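Local coordinates for Alpha/beta hydrolase fold protein (Marinomonas mediterranea, PDB 6CXT) that serves as the carrier-protein part of a longer, probably hydrolytic protein, presenting a phosphopantetheine-tethered pyrrole thioester in thiotemplated pyrrole biosynthesis, at residues I45-P54 with T68-L76. Numbering follows the deposited sequence.
Sequences IDQQYGVKIP and TLAALINQL
Y49 N donates to I45 O at 2.9 Å, a backbone bond in the last turn of helix 35-49, and both residues meet I73 of helix 66-75. I73 fills the middle with two branches: CG2 lies 3.9 Å from Y49 CB and obliquely beside the start of its ring, while CD1 meets CG1 of I45 at 4.1 Å. One step further in, I45 and L69 meet tip to tip through their CD1 atoms. No hydrogen bond spans the two segments; apolar side chains carry the join. This is the carrier-protein fold of a phosphopantetheine attachment domain, in which the segments 45-49 and 68-75, from helices 35-49 and 66-75, are inclined at 62° to one another. G50, with positive phi, is the first residue to leave the helical conformation, and the CB of V51 after it points toward 68-76. V51 straddles two partners: with CG1 anti to the backbone N (chi1 171°), that methyl reaches L76 CB at 3.7 Å, while CG2 touches I73 CG2. With an alanine here both methyls go, which would probably leave a gap between I73 and L76 and give the L76 side chain more room to turn. Beyond it, I53 sets CG2 3.9 Å from CD2 of L72, and its side chain also touches I58 and F63. At the outer margin, CD1 of L76 comes up against CD of P54 at 3.8 Å.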
ATOM      1  N   ILE A  45      -4.155  -7.698  37.647  1.00 37.08           N
ATOM      2  CA  ILE A  45      -4.847  -7.797  38.956  1.00 40.08           C
ATOM      3  C   ILE A  45      -5.998  -8.771  38.857  1.00 43.17           C
ATOM      4  O   ILE A  45      -6.163  -9.637  39.729  1.00 43.75           O
ATOM      5  CB  ILE A  45      -5.274  -6.407  39.487  1.00 33.93           C
ATOM      6  CG1 ILE A  45      -4.014  -5.629  39.878  1.00 32.18           C
ATOM      7  CG2 ILE A  45      -6.308  -6.492  40.627  1.00 36.07           C
ATOM      8  CD1 ILE A  45      -4.192  -4.129  40.066  1.00 31.65           C
ATOM      9  N   ASP A  46      -6.754  -8.674  37.768  1.00 45.28           N
ATOM     10  CA  ASP A  46      -7.819  -9.631  37.502  1.00 44.82           C
ATOM     11  C   ASP A  46      -7.329 -11.077  37.354  1.00 47.83           C
ATOM     12  O   ASP A  46      -7.947 -11.997  37.910  1.00 50.54           O
ATOM     13  CB  ASP A  46      -8.658  -9.205  36.298  1.00 46.90           C
ATOM     14  CG  ASP A  46      -9.996  -9.935  36.224  1.00 53.06           C
ATOM     15  OD1 ASP A  46     -10.558 -10.328  37.273  1.00 65.93           O
ATOM     16  OD2 ASP A  46     -10.510 -10.113  35.112  1.00 52.07           O
ATOM     17  N   GLN A  47      -6.213 -11.264  36.648  1.00 49.35           N
ATOM     18  CA  GLN A  47      -5.663 -12.592  36.380  1.00 51.45           C
ATOM     19  C   GLN A  47      -5.023 -13.181  37.646  1.00 53.74           C
ATOM     20  O   GLN A  47      -5.399 -14.261  38.096  1.00 51.19           O
ATOM     21  CB  GLN A  47      -4.675 -12.588  35.190  1.00 51.97           C
ATOM     22  CG  GLN A  47      -5.325 -12.804  33.810  1.00 60.11           C
ATOM     23  CD  GLN A  47      -5.343 -11.555  32.895  1.00 68.06           C
ATOM     24  OE1 GLN A  47      -6.410 -10.955  32.658  1.00 66.73           O
ATOM     25  NE2 GLN A  47      -4.164 -11.161  32.375  1.00 56.70           N
ATOM     26  N   GLN A  48      -4.078 -12.442  38.210  1.00 52.59           N
ATOM     27  CA  GLN A  48      -3.303 -12.851  39.358  1.00 51.51           C
ATOM     28  C   GLN A  48      -4.083 -12.928  40.683  1.00 53.70           C
ATOM     29  O   GLN A  48      -3.782 -13.775  41.515  1.00 58.54           O
ATOM     30  CB  GLN A  48      -2.111 -11.914  39.477  1.00 53.78           C
ATOM     31  CG  GLN A  48      -0.904 -12.457  40.212  1.00 65.89           C
ATOM     32  CD  GLN A  48      -0.352 -13.746  39.625  1.00 68.54           C
ATOM     33  OE1 GLN A  48      -0.506 -14.037  38.432  1.00 65.38           O
ATOM     34  NE2 GLN A  48       0.304 -14.529  40.475  1.00 74.18           N
ATOM     35  N   TYR A  49      -5.089 -12.081  40.885  1.00 51.10           N
ATOM     36  CA  TYR A  49      -5.798 -12.043  42.178  1.00 49.42           C
ATOM     37  C   TYR A  49      -7.306 -12.276  42.120  1.00 50.02           C
ATOM     38  O   TYR A  49      -7.938 -12.358  43.160  1.00 51.77           O
ATOM     39  CB  TYR A  49      -5.477 -10.747  42.962  1.00 47.69           C
ATOM     40  CG  TYR A  49      -3.997 -10.387  42.943  1.00 49.52           C
ATOM     41  CD1 TYR A  49      -3.053 -11.124  43.683  1.00 46.93           C
ATOM     42  CD2 TYR A  49      -3.533  -9.311  42.163  1.00 46.98           C
ATOM     43  CE1 TYR A  49      -1.701 -10.803  43.644  1.00 48.34           C
ATOM     44  CE2 TYR A  49      -2.182  -8.985  42.119  1.00 49.75           C
ATOM     45  CZ  TYR A  49      -1.267  -9.727  42.858  1.00 51.92           C
ATOM     46  OH  TYR A  49       0.079  -9.387  42.796  1.00 59.18           O
ATOM     47  N   GLY A  50      -7.883 -12.395  40.928  1.00 46.69           N
ATOM     48  CA  GLY A  50      -9.335 -12.587  40.792  1.00 46.56           C
ATOM     49  C   GLY A  50     -10.179 -11.339  41.063  1.00 51.21           C
ATOM     50  O   GLY A  50     -11.406 -11.420  41.104  1.00 55.64           O
ATOM     51  N   VAL A  51      -9.523 -10.181  41.206  1.00 47.61           N
ATOM     52  CA  VAL A  51     -10.160  -8.931  41.604  1.00 44.63           C
ATOM     53  C   VAL A  51     -10.315  -7.984  40.392  1.00 47.90           C
ATOM     54  O   VAL A  51      -9.336  -7.675  39.703  1.00 42.13           O
ATOM     55  CB  VAL A  51      -9.325  -8.236  42.734  1.00 47.24           C
ATOM     56  CG1 VAL A  51      -9.818  -6.823  43.036  1.00 45.93           C
ATOM     57  CG2 VAL A  51      -9.317  -9.065  44.015  1.00 47.75           C
ATOM     58  N   LYS A  52     -11.547  -7.520  40.194  1.00 49.91           N
ATOM     59  CA  LYS A  52     -11.927  -6.537  39.178  1.00 56.15           C
ATOM     60  C   LYS A  52     -12.229  -5.231  39.882  1.00 57.87           C
ATOM     61  O   LYS A  52     -13.326  -5.053  40.424  1.00 63.40           O
ATOM     62  CB  LYS A  52     -13.186  -6.982  38.409  1.00 57.23           C
ATOM     63  CG  LYS A  52     -13.107  -8.370  37.788  1.00 64.96           C
ATOM     64  CD  LYS A  52     -14.194  -8.621  36.750  1.00 70.16           C
ATOM     65  CE  LYS A  52     -13.846  -7.974  35.411  1.00 76.28           C
ATOM     66  NZ  LYS A  52     -14.420  -8.714  34.248  1.00 77.73           N
ATOM     67  N   ILE A  53     -11.260  -4.316  39.874  1.00 50.12           N
ATOM     68  CA  ILE A  53     -11.404  -3.025  40.550  1.00 49.90           C
ATOM     69  C   ILE A  53     -12.587  -2.158  40.070  1.00 54.61           C
ATOM     70  O   ILE A  53     -12.582  -1.684  38.932  1.00 55.85           O
ATOM     71  CB  ILE A  53     -10.068  -2.260  40.587  1.00 46.36           C
ATOM     72  CG1 ILE A  53      -9.033  -3.155  41.302  1.00 49.40           C
ATOM     73  CG2 ILE A  53     -10.271  -0.919  41.281  1.00 45.29           C
ATOM     74  CD1 ILE A  53      -7.585  -2.747  41.193  1.00 52.30           C
ATOM     75  N   PRO A  54     -13.603  -1.939  40.947  1.00 60.73           N
ATOM     76  CA  PRO A  54     -14.765  -1.105  40.562  1.00 60.21           C
ATOM     77  C   PRO A  54     -14.308   0.294  40.168  1.00 59.47           C
ATOM     78  O   PRO A  54     -13.235   0.733  40.636  1.00 47.68           O
ATOM     79  CB  PRO A  54     -15.598  -1.039  41.852  1.00 59.80           C
ATOM     80  CG  PRO A  54     -15.184  -2.241  42.627  1.00 62.13           C
ATOM     81  CD  PRO A  54     -13.722  -2.406  42.345  1.00 59.50           C
ATOM     82  N   THR A  68      -0.440   1.056  48.780  1.00 31.27           N
ATOM     83  CA  THR A  68      -1.844   1.470  48.825  1.00 32.65           C
ATOM     84  C   THR A  68      -2.683   0.612  47.868  1.00 34.76           C
ATOM     85  O   THR A  68      -3.841   0.239  48.177  1.00 30.92           O
ATOM     86  CB  THR A  68      -2.050   2.986  48.529  1.00 39.59           C
ATOM     87  OG1 THR A  68      -1.593   3.322  47.208  1.00 36.46           O
ATOM     88  CG2 THR A  68      -1.276   3.874  49.559  1.00 39.88           C
ATOM     89  N   LEU A  69      -2.088   0.306  46.703  1.00 33.92           N
ATOM     90  CA  LEU A  69      -2.770  -0.558  45.713  1.00 33.61           C
ATOM     91  C   LEU A  69      -2.958  -1.963  46.279  1.00 33.50           C
ATOM     92  O   LEU A  69      -4.091  -2.496  46.256  1.00 32.64           O
ATOM     93  CB  LEU A  69      -1.977  -0.607  44.400  1.00 36.64           C
ATOM     94  CG  LEU A  69      -2.550  -1.569  43.336  1.00 38.61           C
ATOM     95  CD1 LEU A  69      -4.031  -1.332  43.043  1.00 37.17           C
ATOM     96  CD2 LEU A  69      -1.677  -1.474  42.101  1.00 37.82           C
ATOM     97  N   ALA A  70      -1.856  -2.545  46.799  1.00 33.07           N
ATOM     98  CA  ALA A  70      -1.965  -3.825  47.549  1.00 37.77           C
ATOM     99  C   ALA A  70      -3.111  -3.745  48.603  1.00 39.54           C
ATOM    100  O   ALA A  70      -3.987  -4.648  48.641  1.00 40.96           O
ATOM    101  CB  ALA A  70      -0.618  -4.235  48.148  1.00 37.36           C
ATOM    102  N   ALA A  71      -3.199  -2.608  49.335  1.00 37.50           N
ATOM    103  CA  ALA A  71      -4.255  -2.452  50.356  1.00 39.48           C
ATOM    104  C   ALA A  71      -5.651  -2.552  49.743  1.00 41.75           C
ATOM    105  O   ALA A  71      -6.523  -3.242  50.295  1.00 39.19           O
ATOM    106  CB  ALA A  71      -4.088  -1.165  51.182  1.00 37.79           C
ATOM    107  N   LEU A  72      -5.855  -1.883  48.591  1.00 40.67           N
ATOM    108  CA  LEU A  72      -7.142  -1.970  47.881  1.00 35.78           C
ATOM    109  C   LEU A  72      -7.485  -3.390  47.435  1.00 33.58           C
ATOM    110  O   LEU A  72      -8.643  -3.841  47.583  1.00 36.23           O
ATOM    111  CB  LEU A  72      -7.215  -0.992  46.683  1.00 37.55           C
ATOM    112  CG  LEU A  72      -8.509  -1.055  45.836  1.00 39.43           C
ATOM    113  CD1 LEU A  72      -9.756  -0.565  46.588  1.00 35.31           C
ATOM    114  CD2 LEU A  72      -8.304  -0.271  44.549  1.00 34.52           C
ATOM    115  N   ILE A  73      -6.506  -4.083  46.856  1.00 36.22           N
ATOM    116  CA  ILE A  73      -6.751  -5.458  46.379  1.00 38.68           C
ATOM    117  C   ILE A  73      -7.128  -6.391  47.544  1.00 42.03           C
ATOM    118  O   ILE A  73      -8.001  -7.278  47.400  1.00 40.59           O
ATOM    119  CB  ILE A  73      -5.554  -6.049  45.587  1.00 40.94           C
ATOM    120  CG1 ILE A  73      -5.126  -5.107  44.431  1.00 38.21           C
ATOM    121  CG2 ILE A  73      -5.886  -7.455  45.067  1.00 43.46           C
ATOM    122  CD1 ILE A  73      -3.717  -5.335  43.933  1.00 38.86           C
ATOM    123  N   ASN A  74      -6.490  -6.176  48.695  1.00 40.41           N
ATOM    124  CA  ASN A  74      -6.875  -6.940  49.928  1.00 41.50           C
ATOM    125  C   ASN A  74      -8.302  -6.689  50.321  1.00 37.64           C
ATOM    126  O   ASN A  74      -9.066  -7.641  50.480  1.00 45.34           O
ATOM    127  CB  ASN A  74      -5.892  -6.666  51.073  1.00 43.80           C
ATOM    128  CG  ASN A  74      -4.508  -7.210  50.764  1.00 47.12           C
ATOM    129  OD1 ASN A  74      -4.373  -8.233  50.062  1.00 50.81           O
ATOM    130  ND2 ASN A  74      -3.470  -6.514  51.239  1.00 42.92           N
ATOM    131  N   GLN A  75      -8.689  -5.410  50.368  1.00 37.35           N
ATOM    132  CA  GLN A  75     -10.040  -5.025  50.759  1.00 40.46           C
ATOM    133  C   GLN A  75     -11.062  -5.696  49.862  1.00 41.76           C
ATOM    134  O   GLN A  75     -12.183  -5.965  50.283  1.00 37.24           O
ATOM    135  CB  GLN A  75     -10.191  -3.498  50.725  1.00 44.56           C
ATOM    136  CG  GLN A  75      -9.367  -2.849  51.823  1.00 46.15           C
ATOM    137  CD  GLN A  75      -9.453  -1.358  51.860  1.00 50.43           C
ATOM    138  OE1 GLN A  75     -10.358  -0.812  52.474  1.00 53.22           O
ATOM    139  NE2 GLN A  75      -8.473  -0.679  51.249  1.00 53.86           N
ATOM    140  N   LEU A  76     -10.644  -5.972  48.623  1.00 44.78           N
ATOM    141  CA  LEU A  76     -11.535  -6.480  47.590  1.00 47.37           C
ATOM    142  C   LEU A  76     -11.361  -7.968  47.393  1.00 48.66           C
ATOM    143  O   LEU A  76     -12.318  -8.623  47.000  1.00 53.34           O
ATOM    144  CB  LEU A  76     -11.294  -5.727  46.271  1.00 47.49           C
ATOM    145  CG  LEU A  76     -11.700  -4.253  46.210  1.00 45.52           C
ATOM    146  CD1 LEU A  76     -11.171  -3.598  44.935  1.00 43.49           C
ATOM    147  CD2 LEU A  76     -13.199  -4.048  46.344  1.00 45.61           C
TER